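Side-chain contacts in lipoate-protein ligase, putative (Streptococcus pneumoniae, PDB 1VQZ), which is a putative lipoate-protein ligase, with a region of the lipoyl protein ligase A/B family followed by a bacterial lipoate ligase C-terminal region: residues A[144-149]-A[155-160]; A[148-153]-A[323-328]; A[29-34]-A[242-247]; A[59-64]-A[77-82]. All coordinates share one frame; numbering follows the deposited sequence.

Interaction 1. Residues A[144-149]-A[155-160]; sequences CGNAQA and IMHHGC. With EDO (1,2-ethanediol), chain P.
Ile155 sets its CG2 beside the amide end of Gln148, 4.1 Å from NE2. Met156 exchanges both backbone bonds with Ala149, and its long selenium-containing chain bends so that CE lies 4.0 Å from Ala149 CB, an apolar meeting suited to this buried face. His157 points to the other face with Asn146 and Gln148. Its ND1 accepts an almost straight bond from Asn146 ND2 (3.1 Å, 174°), with amide and ring nearly coplanar; Asn134 and Tyr96 hold the same amide, which fixes its rotation. Over the imidazole face lies Gln148 CG, a CH-pi contact 4.1 Å from the ring centroid. His158 pairs with Ala147 through two 2.8 Å bonds, its N to Ala147 O and its O from Ala147 N. With CG between its own N and carbonyl carbon (chi1 68°), its ring stays close to the strand, and its nitrogens bond to Glu30 and Ser82. Gly159, lacking a side chain, brings its CA within 3.2 Å of Gly145 O. Cys160 then pairs with Gly145 through two longer backbone bonds. Strands 141-151 and 154-162 thus form an antiparallel beta hairpin in the large mixed sheet of the lipoyl ligase family domain.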
loop_
_atom_site.group_PDB
_atom_site.type_symbol
_atom_site.label_atom_id
_atom_site.label_comp_id
_atom_site.label_asym_id
_atom_site.label_seq_id
_atom_site.Cartn_x
_atom_site.Cartn_y
_atom_site.Cartn_z
ATOM N N CYS A 144 -13.291 -0.478 4.006
ATOM C CA CYS A 144 -12.239 -1.307 3.475
ATOM C C CYS A 144 -11.605 -0.617 2.257
ATOM O O CYS A 144 -12.300 -0.097 1.353
ATOM C CB CYS A 144 -12.792 -2.666 3.041
ATOM S SG CYS A 144 -11.525 -3.845 2.475
ATOM N N GLY A 145 -10.287 -0.651 2.235
ATOM C CA GLY A 145 -9.508 -0.067 1.156
ATOM C C GLY A 145 -8.360 -0.970 0.748
ATOM O O GLY A 145 -7.493 -1.298 1.582
ATOM N N ASN A 146 -8.399 -1.333 -0.541
ATOM C CA ASN A 146 -7.503 -2.276 -1.208
ATOM C C ASN A 146 -6.386 -1.604 -2.008
ATOM O O ASN A 146 -6.579 -0.533 -2.576
ATOM C CB ASN A 146 -8.343 -3.068 -2.208
ATOM C CG ASN A 146 -7.591 -4.256 -2.819
ATOM O OD1 ASN A 146 -7.080 -5.093 -2.093
ATOM N ND2 ASN A 146 -7.604 -4.363 -4.153
ATOM N N ALA A 147 -5.241 -2.266 -2.069
ATOM C CA ALA A 147 -4.156 -1.883 -2.954
ATOM C C ALA A 147 -3.490 -3.123 -3.541
ATOM O O ALA A 147 -3.352 -4.144 -2.903
ATOM C CB ALA A 147 -3.145 -1.032 -2.210
ATOM N N GLN A 148 -3.033 -2.987 -4.769
ATOM C CA GLN A 148 -2.427 -4.053 -5.523
ATOM C C GLN A 148 -0.924 -3.774 -5.717
ATOM O O GLN A 148 -0.496 -2.617 -5.932
ATOM C CB GLN A 148 -3.170 -4.156 -6.852
ATOM C CG GLN A 148 -2.750 -5.329 -7.722
ATOM C CD GLN A 148 -3.561 -5.446 -9.027
ATOM O OE1 GLN A 148 -4.743 -5.061 -9.095
ATOM N NE2 GLN A 148 -2.915 -5.972 -10.066
ATOM N N ALA A 149 -0.134 -4.835 -5.625
ATOM C CA ALA A 149 1.278 -4.831 -6.013
ATOM C C ALA A 149 1.525 -5.994 -6.966
ATOM O O ALA A 149 0.892 -7.018 -6.869
ATOM C CB ALA A 149 2.204 -4.943 -4.785
ATOM N N ILE A 155 0.794 -11.595 -8.045
ATOM C CA ILE A 155 -0.077 -10.476 -7.704
ATOM C C ILE A 155 -0.415 -10.486 -6.233
ATOM O O ILE A 155 -0.750 -11.540 -5.695
ATOM C CB ILE A 155 -1.392 -10.608 -8.473
ATOM C CG1 ILE A 155 -1.118 -10.602 -9.996
ATOM C CG2 ILE A 155 -2.397 -9.495 -8.054
ATOM C CD1 ILE A 155 -2.242 -11.071 -10.839
HETATM N N MSE A 156 -0.326 -9.317 -5.584
HETATM C CA MSE A 156 -0.831 -9.167 -4.227
HETATM C C MSE A 156 -1.858 -8.060 -4.163
HETATM O O MSE A 156 -1.618 -6.949 -4.603
HETATM C CB MSE A 156 0.296 -8.902 -3.222
HETATM C CG MSE A 156 -0.203 -8.748 -1.805
HETATM SE SE MSE A 156 1.234 -8.474 -0.463
HETATM C CE MSE A 156 1.951 -6.721 -1.215
ATOM N N HIS A 157 -3.002 -8.399 -3.604
ATOM C CA HIS A 157 -4.005 -7.429 -3.177
ATOM C C HIS A 157 -3.968 -7.391 -1.645
ATOM O O HIS A 157 -4.121 -8.420 -1.007
ATOM C CB HIS A 157 -5.398 -7.849 -3.585
ATOM C CG HIS A 157 -5.643 -7.768 -5.055
ATOM N ND1 HIS A 157 -6.202 -6.653 -5.649
ATOM C CD2 HIS A 157 -5.354 -8.627 -6.059
ATOM C CE1 HIS A 157 -6.275 -6.848 -6.954
ATOM N NE2 HIS A 157 -5.773 -8.039 -7.225
ATOM N N HIS A 158 -3.767 -6.224 -1.058
ATOM C CA HIS A 158 -3.784 -6.146 0.399
ATOM C C HIS A 158 -4.436 -4.866 0.861
ATOM O O HIS A 158 -4.597 -3.898 0.093
ATOM C CB HIS A 158 -2.403 -6.408 1.041
ATOM C CG HIS A 158 -1.366 -5.361 0.784
ATOM N ND1 HIS A 158 -0.149 -5.339 1.441
ATOM C CD2 HIS A 158 -1.360 -4.298 -0.062
ATOM C CE1 HIS A 158 0.564 -4.311 0.997
ATOM N NE2 HIS A 158 -0.164 -3.647 0.111
ATOM N N GLY A 159 -4.880 -4.872 2.102
ATOM C CA GLY A 159 -5.559 -3.683 2.583
ATOM C C GLY A 159 -6.025 -3.805 3.993
ATOM O O GLY A 159 -5.636 -4.731 4.676
ATOM N N CYS A 160 -6.870 -2.843 4.392
ATOM C CA CYS A 160 -7.300 -2.605 5.784
ATOM C C CYS A 160 -8.833 -2.693 5.889
ATOM O O CYS A 160 -9.564 -2.076 5.107
ATOM C CB CYS A 160 -6.891 -1.164 6.207
ATOM S SG CYS A 160 -5.118 -0.904 6.169
HETATM C C1 EDO P . -5.237 -0.249 -5.506
HETATM O O1 EDO P . -4.958 -0.960 -6.727
HETATM C C2 EDO P . -5.704 1.213 -5.569
HETATM O O2 EDO P . -5.230 1.860 -4.353
#

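Interaction 2. Residues A[148-153]-A[323-328]; sequences QAYING and ITRYFA
A small surface contact between Tyr150 and Arg325 bridges strand 141-151 and the loop between helices 311-318 and 332-339. The guanidinium meets the phenol ring through one corner: NH2 sits over a ring face, 3.3 Å from Tyr150 CD2 and 3.5 Å from Tyr150 CG. The two planes stand 72° apart, so the arginine presents its edge instead of stacking flat. Since CZ is 5.1 Å from the ring centroid, the cation-pi attraction is weak at most. Two chain-distant regions meet here, the strand belonging to the catalytic-family sheet and the loop to the lipoate ligase C-terminal family region. Arginine suits the task because its chain is long: bends at chi2 (-69°) and chi3 (-75°) carry the terminal group across to the strand. Its charge is answered by a salt bridge from NE to Glu295, while Tyr150 OH is tied to Glu102 and the aromatic ring also packs on Ile294. Tyr150 OH further accepts a weak bond from the backbone N of Gly153, at 3.4 Å, in the turn of the hairpin.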
loop_
_atom_site.group_PDB
_atom_site.type_symbol
_atom_site.label_atom_id
_atom_site.label_comp_id
_atom_site.label_asym_id
_atom_site.label_seq_id
_atom_site.Cartn_x
_atom_site.Cartn_y
_atom_site.Cartn_z
ATOM N N GLN A 148 -3.033 -2.987 -4.769
ATOM C CA GLN A 148 -2.427 -4.053 -5.523
ATOM C C GLN A 148 -0.924 -3.774 -5.717
ATOM O O GLN A 148 -0.496 -2.617 -5.932
ATOM C CB GLN A 148 -3.170 -4.156 -6.852
ATOM C CG GLN A 148 -2.750 -5.329 -7.722
ATOM C CD GLN A 148 -3.561 -5.446 -9.027
ATOM O OE1 GLN A 148 -4.743 -5.061 -9.095
ATOM N NE2 GLN A 148 -2.915 -5.972 -10.066
ATOM N N ALA A 149 -0.134 -4.835 -5.625
ATOM C CA ALA A 149 1.278 -4.831 -6.013
ATOM C C ALA A 149 1.525 -5.994 -6.966
ATOM O O ALA A 149 0.892 -7.018 -6.869
ATOM C CB ALA A 149 2.204 -4.943 -4.785
ATOM N N TYR A 150 2.461 -5.819 -7.883
ATOM C CA TYR A 150 2.727 -6.823 -8.896
ATOM C C TYR A 150 4.199 -6.970 -9.050
ATOM O O TYR A 150 4.895 -5.992 -9.314
ATOM C CB TYR A 150 2.139 -6.415 -10.235
ATOM C CG TYR A 150 2.491 -7.349 -11.348
ATOM C CD1 TYR A 150 1.807 -8.531 -11.508
ATOM C CD2 TYR A 150 3.541 -7.068 -12.225
ATOM C CE1 TYR A 150 2.107 -9.420 -12.531
ATOM C CE2 TYR A 150 3.856 -7.965 -13.282
ATOM C CZ TYR A 150 3.118 -9.149 -13.412
ATOM O OH TYR A 150 3.367 -10.056 -14.415
ATOM N N ILE A 151 4.679 -8.184 -8.830
ATOM C CA ILE A 151 5.998 -8.581 -9.279
ATOM C C ILE A 151 5.792 -9.544 -10.459
ATOM O O ILE A 151 4.631 -9.846 -10.828
ATOM C CB ILE A 151 6.774 -9.296 -8.184
ATOM C CG1 ILE A 151 6.165 -10.698 -7.941
ATOM C CG2 ILE A 151 6.876 -8.383 -6.960
ATOM C CD1 ILE A 151 6.676 -11.444 -6.624
ATOM N N ASN A 152 6.882 -10.053 -11.041
ATOM C CA ASN A 152 6.727 -10.925 -12.233
ATOM C C ASN A 152 5.992 -12.190 -11.812
ATOM O O ASN A 152 6.323 -12.859 -10.827
ATOM C CB ASN A 152 8.038 -11.230 -12.998
ATOM N N GLY A 153 4.906 -12.414 -12.523
ATOM C CA GLY A 153 4.118 -13.611 -12.409
ATOM C C GLY A 153 3.342 -13.735 -11.118
ATOM O O GLY A 153 2.775 -14.771 -10.907
ATOM N N ILE A 323 2.147 4.082 -18.715
ATOM C CA ILE A 323 2.227 5.016 -17.615
ATOM C C ILE A 323 1.260 4.610 -16.507
ATOM O O ILE A 323 1.507 4.906 -15.301
ATOM C CB ILE A 323 1.950 6.498 -18.072
ATOM C CG1 ILE A 323 2.447 7.504 -17.032
ATOM C CG2 ILE A 323 0.465 6.722 -18.362
ATOM C CD1 ILE A 323 3.976 7.632 -16.945
ATOM N N THR A 324 0.199 3.907 -16.899
ATOM C CA THR A 324 -0.864 3.543 -15.963
ATOM C C THR A 324 -0.409 2.502 -14.948
ATOM O O THR A 324 -1.037 2.364 -13.874
ATOM C CB THR A 324 -2.143 3.057 -16.685
ATOM O OG1 THR A 324 -1.934 1.788 -17.356
ATOM C CG2 THR A 324 -2.534 4.109 -17.689
ATOM N N ARG A 325 0.711 1.826 -15.231
ATOM C CA ARG A 325 1.261 0.868 -14.267
ATOM C C ARG A 325 1.926 1.585 -13.138
ATOM O O ARG A 325 2.120 0.983 -12.096
ATOM C CB ARG A 325 2.264 -0.067 -14.930
ATOM C CG ARG A 325 1.699 -0.891 -16.098
ATOM C CD ARG A 325 0.708 -1.922 -15.589
ATOM N NE ARG A 325 1.375 -3.050 -14.941
ATOM C CZ ARG A 325 0.748 -4.075 -14.358
ATOM N NH1 ARG A 325 -0.585 -4.139 -14.322
ATOM N NH2 ARG A 325 1.458 -5.056 -13.830
ATOM N N TYR A 326 2.282 2.854 -13.346
ATOM C CA TYR A 326 3.160 3.606 -12.403
ATOM C C TYR A 326 2.478 4.772 -11.696
ATOM O O TYR A 326 2.778 5.059 -10.504
ATOM C CB TYR A 326 4.409 4.080 -13.158
ATOM C CG TYR A 326 5.108 2.916 -13.811
ATOM C CD1 TYR A 326 5.773 1.962 -13.034
ATOM C CD2 TYR A 326 5.035 2.723 -15.188
ATOM C CE1 TYR A 326 6.386 0.875 -13.626
ATOM C CE2 TYR A 326 5.634 1.644 -15.803
ATOM C CZ TYR A 326 6.286 0.712 -15.024
ATOM O OH TYR A 326 6.833 -0.376 -15.616
ATOM N N PHE A 327 1.638 5.495 -12.439
ATOM C CA PHE A 327 0.927 6.671 -11.910
ATOM C C PHE A 327 -0.537 6.601 -12.295
ATOM O O PHE A 327 -0.926 7.062 -13.349
ATOM C CB PHE A 327 1.530 8.002 -12.395
ATOM C CG PHE A 327 3.033 8.127 -12.231
ATOM C CD1 PHE A 327 3.894 7.754 -13.257
ATOM C CD2 PHE A 327 3.576 8.712 -11.113
ATOM C CE1 PHE A 327 5.289 7.915 -13.128
ATOM C CE2 PHE A 327 4.925 8.874 -10.981
ATOM C CZ PHE A 327 5.800 8.455 -11.993
ATOM N N ALA A 328 -1.351 5.975 -11.462
ATOM C CA ALA A 328 -2.784 5.871 -11.770
ATOM C C ALA A 328 -3.437 7.266 -11.711
ATOM O O ALA A 328 -3.255 8.028 -10.742
ATOM C CB ALA A 328 -3.488 4.877 -10.818
#

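Interaction 3. Residues A[29-34]-A[242-247]; sequences LEEYAF and DTKFGT. With EDO (1,2-ethanediol), chain N; EDO (1,2-ethanediol), chain H; EDO (1,2-ethanediol), chain L.
Glu31 of helix 23-36 meets Lys244 and Phe245 in the last turns of the 231-245 region, where the backbone widens into a pi-type turn; three side chains carry this buried packing between two helical elements. The packed part belongs to Phe245. Its ring turns an edge to the carboxylate, with CE2 3.3 Å from Glu31 OE1 and the oxygen near the ring plane, where the weakly positive rim hydrogens suit an anion better than the pi face would. Ala24, Ile27 and Ala28 of helix 23-36 and Ile81 touch the same ring, and Trp250 meets it at a steep angle, a setting fit for a large apolar residue. The aliphatic part of Lys244 adds to this, CG standing 3.9 Å above the centre of the Phe245 ring.

The other side is polar and more open, Lys244 being partly exposed. Extended, with CG anti to its N (chi1 -170°), Lys244 crosses Glu31 at about a right angle and gives it a salt bridge, NZ to OE2 at 2.8 Å, on the syn lone pair; it also has a cation-pi contact with Trp250. Lys35 also pairs with OE2, so two cations probably keep the carboxylate ionised. Of the ethanediol molecules here, probably from the crystallisation liquor, one bonds to Glu31 OE1 through its O2, and another is gripped by Lys244 NZ through both hydroxyls, O1 at 2.7 Å and O2 at 3.0 Å.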
loop_
_atom_site.group_PDB
_atom_site.type_symbol
_atom_site.label_atom_id
_atom_site.label_comp_id
_atom_site.label_asym_id
_atom_site.label_seq_id
_atom_site.Cartn_x
_atom_site.Cartn_y
_atom_site.Cartn_z
ATOM N N LEU A 29 6.773 -10.573 7.094
ATOM C CA LEU A 29 6.144 -11.859 6.918
ATOM C C LEU A 29 5.274 -11.836 5.670
ATOM O O LEU A 29 5.277 -12.801 4.899
ATOM C CB LEU A 29 5.364 -12.264 8.177
ATOM C CG LEU A 29 4.734 -13.668 8.205
ATOM C CD1 LEU A 29 4.656 -14.188 9.558
ATOM C CD2 LEU A 29 3.328 -13.716 7.548
ATOM N N GLU A 30 4.564 -10.722 5.450
ATOM C CA GLU A 30 3.711 -10.585 4.262
ATOM C C GLU A 30 4.561 -10.582 3.000
ATOM O O GLU A 30 4.219 -11.259 2.004
ATOM C CB GLU A 30 2.847 -9.309 4.342
ATOM C CG GLU A 30 1.882 -9.113 3.165
ATOM C CD GLU A 30 1.255 -7.750 3.172
ATOM O OE1 GLU A 30 2.015 -6.773 3.275
ATOM O OE2 GLU A 30 0.002 -7.660 3.086
ATOM N N GLU A 31 5.665 -9.833 3.019
ATOM C CA GLU A 31 6.550 -9.817 1.860
ATOM C C GLU A 31 7.149 -11.197 1.558
ATOM O O GLU A 31 7.343 -11.604 0.365
ATOM C CB GLU A 31 7.695 -8.814 2.058
ATOM C CG GLU A 31 8.493 -8.596 0.780
ATOM C CD GLU A 31 9.688 -7.664 0.953
ATOM O OE1 GLU A 31 10.515 -7.843 1.879
ATOM O OE2 GLU A 31 9.810 -6.775 0.124
ATOM N N TYR A 32 7.483 -11.913 2.626
ATOM C CA TYR A 32 8.010 -13.266 2.497
ATOM C C TYR A 32 7.008 -14.211 1.802
ATOM O O TYR A 32 7.361 -14.960 0.905
ATOM C CB TYR A 32 8.410 -13.816 3.853
ATOM C CG TYR A 32 9.263 -15.048 3.727
ATOM C CD1 TYR A 32 10.629 -14.948 3.453
ATOM C CD2 TYR A 32 8.716 -16.310 3.882
ATOM C CE1 TYR A 32 11.444 -16.085 3.296
ATOM C CE2 TYR A 32 9.523 -17.477 3.744
ATOM C CZ TYR A 32 10.894 -17.348 3.448
ATOM O OH TYR A 32 11.671 -18.468 3.325
ATOM N N ALA A 33 5.737 -14.150 2.200
ATOM C CA ALA A 33 4.722 -14.906 1.533
ATOM C C ALA A 33 4.605 -14.483 0.053
ATOM O O ALA A 33 4.595 -15.339 -0.842
ATOM C CB ALA A 33 3.385 -14.781 2.296
ATOM N N PHE A 34 4.542 -13.170 -0.213
ATOM C CA PHE A 34 4.400 -12.651 -1.575
ATOM C C PHE A 34 5.566 -13.080 -2.460
ATOM O O PHE A 34 5.379 -13.650 -3.561
ATOM C CB PHE A 34 4.364 -11.139 -1.485
ATOM C CG PHE A 34 4.141 -10.417 -2.795
ATOM C CD1 PHE A 34 3.381 -10.985 -3.838
ATOM C CD2 PHE A 34 4.592 -9.088 -2.930
ATOM C CE1 PHE A 34 3.116 -10.260 -5.025
ATOM C CE2 PHE A 34 4.338 -8.370 -4.099
ATOM C CZ PHE A 34 3.601 -8.968 -5.150
ATOM N N ASP A 242 15.053 -7.143 10.003
ATOM C CA ASP A 242 16.294 -6.498 10.491
ATOM C C ASP A 242 17.015 -5.655 9.422
ATOM O O ASP A 242 17.685 -4.692 9.743
ATOM C CB ASP A 242 17.297 -7.534 11.037
ATOM C CG ASP A 242 16.843 -8.198 12.329
ATOM O OD1 ASP A 242 15.884 -7.720 12.977
ATOM O OD2 ASP A 242 17.441 -9.246 12.673
ATOM N N THR A 243 16.892 -6.043 8.160
ATOM C CA THR A 243 17.542 -5.370 7.078
ATOM C C THR A 243 16.640 -4.487 6.231
ATOM O O THR A 243 17.143 -3.697 5.444
ATOM C CB THR A 243 18.247 -6.358 6.137
ATOM O OG1 THR A 243 17.271 -7.129 5.444
ATOM C CG2 THR A 243 19.229 -7.251 6.920
ATOM N N LYS A 244 15.326 -4.572 6.415
ATOM C CA LYS A 244 14.396 -3.731 5.664
ATOM C C LYS A 244 13.398 -2.944 6.536
ATOM O O LYS A 244 13.666 -1.786 6.929
ATOM C CB LYS A 244 13.722 -4.584 4.557
ATOM C CG LYS A 244 12.898 -3.791 3.522
ATOM C CD LYS A 244 12.572 -4.640 2.302
ATOM C CE LYS A 244 11.734 -3.890 1.318
ATOM N NZ LYS A 244 11.491 -4.595 0.044
ATOM N N PHE A 245 12.293 -3.582 6.912
ATOM C CA PHE A 245 11.175 -2.907 7.552
ATOM C C PHE A 245 11.476 -2.316 8.939
ATOM O O PHE A 245 10.767 -1.436 9.404
ATOM C CB PHE A 245 9.953 -3.869 7.541
ATOM C CG PHE A 245 9.542 -4.291 6.132
ATOM C CD1 PHE A 245 8.929 -3.386 5.289
ATOM C CD2 PHE A 245 9.862 -5.546 5.627
ATOM C CE1 PHE A 245 8.625 -3.740 4.001
ATOM C CE2 PHE A 245 9.553 -5.893 4.360
ATOM C CZ PHE A 245 8.919 -4.993 3.534
ATOM N N GLY A 246 12.527 -2.821 9.591
ATOM C CA GLY A 246 13.070 -2.254 10.836
ATOM C C GLY A 246 14.160 -1.210 10.707
ATOM O O GLY A 246 14.724 -0.797 11.717
ATOM N N THR A 247 14.487 -0.787 9.485
ATOM C CA THR A 247 15.594 0.139 9.274
ATOM C C THR A 247 15.151 1.548 8.847
ATOM O O THR A 247 14.212 1.693 8.090
ATOM C CB THR A 247 16.623 -0.358 8.217
ATOM O OG1 THR A 247 16.006 -0.458 6.917
ATOM C CG2 THR A 247 17.195 -1.694 8.629
HETATM C C1 EDO N . 13.389 -10.258 0.004
HETATM O O1 EDO N . 12.118 -10.395 -0.623
HETATM C C2 EDO N . 13.181 -9.392 1.233
HETATM O O2 EDO N . 13.011 -8.023 0.879
HETATM C C1 EDO H . 14.721 -6.236 -1.335
HETATM O O1 EDO H . 13.329 -6.224 -0.994
HETATM C C2 EDO H . 15.310 -4.852 -1.116
HETATM O O2 EDO H . 14.308 -3.908 -0.712
HETATM C C1 EDO L . 0.775 -2.599 5.196
HETATM O O1 EDO L . -0.544 -2.106 5.219
HETATM C C2 EDO L . 0.768 -3.683 4.145
HETATM O O2 EDO L . 1.925 -4.482 4.255
#

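Interaction 4. Residues A[59-64]-A[77-82]; sequences QNTIEE and VVRRIS. With EDO (1,2-ethanediol), chain J.
Arg79 lays the end of its guanidinium against the carbonyl of Gln59, NH1 and NH2 both bonding to the one oxygen. The residues belong to a beta-alpha-beta unit: strand 52-55 leads through the 59-64 loop and helix 67-73 to the neighbouring parallel strand 76-79, so the grip ties the crossover's first loop back to its last strand. The oxygen lies almost in the guanidinium plane. To get there the arginine runs straight out from the strand before bending at chi3 (-65°). It is buried, and its charge is met by carbonyls: NE bonds to Trp250 O and NH2 also to Tyr252 O; an arginine suits the place because its five N-H groups can serve several acceptors at once.

Thr61 comes over a face of the same group. Its OG1 is 3.0 Å from Arg79 NH2 but badly angled for a bond, and it pairs instead with Asn251 O. The methyl branch of Thr61 is used differently, meeting Val77 tip to tip, CG2 to CG1 at 3.9 Å, beside Tyr252; two beta-branched residues thus offer compact apolar ends. The two bonds to Gln59 O differ in direction: Arg79 NH1 makes the shorter, 2.7 Å at an N-H...O angle of 157°, on a lone pair in the carbonyl plane, whereas Arg79 NH2, at 3.1 Å, stands nearly in line with the C=O (171°).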
loop_
_atom_site.group_PDB
_atom_site.type_symbol
_atom_site.label_atom_id
_atom_site.label_comp_id
_atom_site.label_asym_id
_atom_site.label_seq_id
_atom_site.Cartn_x
_atom_site.Cartn_y
_atom_site.Cartn_z
ATOM N N GLN A 59 6.689 7.484 -0.821
ATOM C CA GLN A 59 6.501 8.700 -0.047
ATOM C C GLN A 59 7.856 9.182 0.525
ATOM O O GLN A 59 8.728 8.392 0.867
ATOM C CB GLN A 59 5.460 8.539 1.097
ATOM C CG GLN A 59 4.007 8.517 0.656
ATOM C CD GLN A 59 3.015 8.626 1.802
ATOM O OE1 GLN A 59 2.671 7.627 2.455
ATOM N NE2 GLN A 59 2.532 9.850 2.046
ATOM N N ASN A 60 7.977 10.494 0.606
ATOM C CA ASN A 60 9.126 11.152 1.195
ATOM C C ASN A 60 8.821 11.310 2.683
ATOM O O ASN A 60 8.310 12.336 3.136
ATOM C CB ASN A 60 9.408 12.475 0.470
ATOM C CG ASN A 60 10.674 13.160 0.973
ATOM O OD1 ASN A 60 11.250 12.743 1.969
ATOM N ND2 ASN A 60 11.070 14.228 0.331
ATOM N N THR A 61 9.103 10.220 3.406
ATOM C CA THR A 61 8.687 9.992 4.781
ATOM C C THR A 61 9.033 11.158 5.695
ATOM O O THR A 61 8.160 11.687 6.401
ATOM C CB THR A 61 9.273 8.704 5.288
ATOM O OG1 THR A 61 9.100 7.685 4.282
ATOM C CG2 THR A 61 8.587 8.293 6.585
ATOM N N ILE A 62 10.250 11.650 5.563
ATOM C CA ILE A 62 10.751 12.714 6.436
ATOM C C ILE A 62 9.924 13.979 6.301
ATOM O O ILE A 62 9.768 14.745 7.256
ATOM C CB ILE A 62 12.230 12.988 6.182
ATOM C CG1 ILE A 62 12.866 13.762 7.346
ATOM C CG2 ILE A 62 12.470 13.813 4.897
ATOM C CD1 ILE A 62 12.855 13.046 8.602
ATOM N N GLU A 63 9.352 14.187 5.120
ATOM C CA GLU A 63 8.571 15.400 4.888
ATOM C C GLU A 63 7.080 15.260 5.162
ATOM O O GLU A 63 6.352 16.229 5.029
ATOM C CB GLU A 63 8.765 15.821 3.448
ATOM C CG GLU A 63 10.158 16.276 3.126
ATOM C CD GLU A 63 10.614 17.407 4.036
ATOM O OE1 GLU A 63 9.771 18.265 4.377
ATOM O OE2 GLU A 63 11.801 17.405 4.424
ATOM N N GLU A 64 6.646 14.053 5.530
ATOM C CA GLU A 64 5.229 13.701 5.768
ATOM C C GLU A 64 4.847 13.417 7.203
ATOM O O GLU A 64 3.684 13.533 7.563
ATOM C CB GLU A 64 4.839 12.433 5.035
ATOM C CG GLU A 64 5.182 12.339 3.578
ATOM C CD GLU A 64 4.717 13.523 2.779
ATOM O OE1 GLU A 64 3.539 13.921 2.948
ATOM O OE2 GLU A 64 5.552 14.049 2.000
ATOM N N VAL A 77 6.570 3.781 12.523
ATOM C CA VAL A 77 6.529 4.266 11.152
ATOM C C VAL A 77 7.244 3.245 10.252
ATOM O O VAL A 77 8.485 3.068 10.353
ATOM C CB VAL A 77 7.123 5.711 11.013
ATOM C CG1 VAL A 77 7.168 6.175 9.590
ATOM C CG2 VAL A 77 6.351 6.691 11.868
ATOM N N VAL A 78 6.472 2.623 9.339
ATOM C CA VAL A 78 7.013 1.623 8.407
ATOM C C VAL A 78 6.524 1.854 6.978
ATOM O O VAL A 78 5.358 2.157 6.758
ATOM C CB VAL A 78 6.668 0.189 8.911
ATOM C CG1 VAL A 78 7.243 -0.905 8.010
ATOM C CG2 VAL A 78 7.160 -0.011 10.374
ATOM N N ARG A 79 7.433 1.777 6.021
ATOM C CA ARG A 79 7.099 1.905 4.608
ATOM C C ARG A 79 6.671 0.551 4.089
ATOM O O ARG A 79 7.373 -0.429 4.259
ATOM C CB ARG A 79 8.309 2.417 3.849
ATOM C CG ARG A 79 8.109 2.670 2.383
ATOM C CD ARG A 79 9.416 2.901 1.718
ATOM N NE ARG A 79 10.163 4.113 2.116
ATOM C CZ ARG A 79 9.866 5.366 1.766
ATOM N NH1 ARG A 79 8.766 5.652 1.082
ATOM N NH2 ARG A 79 10.680 6.355 2.128
ATOM N N ARG A 80 5.509 0.503 3.452
ATOM C CA ARG A 80 5.041 -0.713 2.801
ATOM C C ARG A 80 5.481 -0.834 1.346
ATOM O O ARG A 80 6.172 0.067 0.747
ATOM C CB ARG A 80 3.493 -0.821 2.924
ATOM C CG ARG A 80 2.717 0.257 2.185
ATOM C CD ARG A 80 1.182 -0.002 2.146
ATOM N NE ARG A 80 0.648 1.073 1.312
ATOM C CZ ARG A 80 0.347 2.312 1.725
ATOM N NH1 ARG A 80 0.425 2.626 3.006
ATOM N NH2 ARG A 80 -0.019 3.239 0.827
ATOM N N ILE A 81 5.173 -1.997 0.766
ATOM C CA ILE A 81 5.654 -2.272 -0.606
ATOM C C ILE A 81 4.639 -2.002 -1.699
ATOM O O ILE A 81 4.907 -2.313 -2.838
ATOM C CB ILE A 81 6.289 -3.685 -0.746
ATOM C CG1 ILE A 81 5.233 -4.793 -0.652
ATOM C CG2 ILE A 81 7.381 -3.859 0.318
ATOM C CD1 ILE A 81 5.779 -6.192 -0.844
ATOM N N SER A 82 3.482 -1.434 -1.374
ATOM C CA SER A 82 2.581 -0.879 -2.385
ATOM C C SER A 82 2.569 0.670 -2.334
ATOM O O SER A 82 2.950 1.293 -1.337
ATOM C CB SER A 82 1.152 -1.375 -2.169
ATOM O OG SER A 82 0.713 -1.144 -0.834
HETATM C C1 EDO J . 14.728 11.970 0.861
HETATM O O1 EDO J . 13.998 12.720 1.842
HETATM C C2 EDO J . 14.634 12.761 -0.437
HETATM O O2 EDO J . 15.102 14.090 -0.189
#

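Interactions 1 and 2 share strand 141-151, yet differ sharply: the first is a partly buried backbone pairing of sheet neighbours, the second a small surface touch to a loop far along the chain. Interactions 3 and 4 are buried contacts with charged groups, a buried carboxylate paired with a partly exposed lysine in one and a buried arginine held by carbonyls in the other. His158 links three of them, bonding to Glu30 of interaction 3 and Ser82 of interaction 4. Ile81 supplies the apolar counterpart, packing on Met156, Phe34 and Phe245. Trp250 also joins interactions 3 and 4, meeting Lys244 and Phe245 with its side chain and accepting from Arg79 through its O.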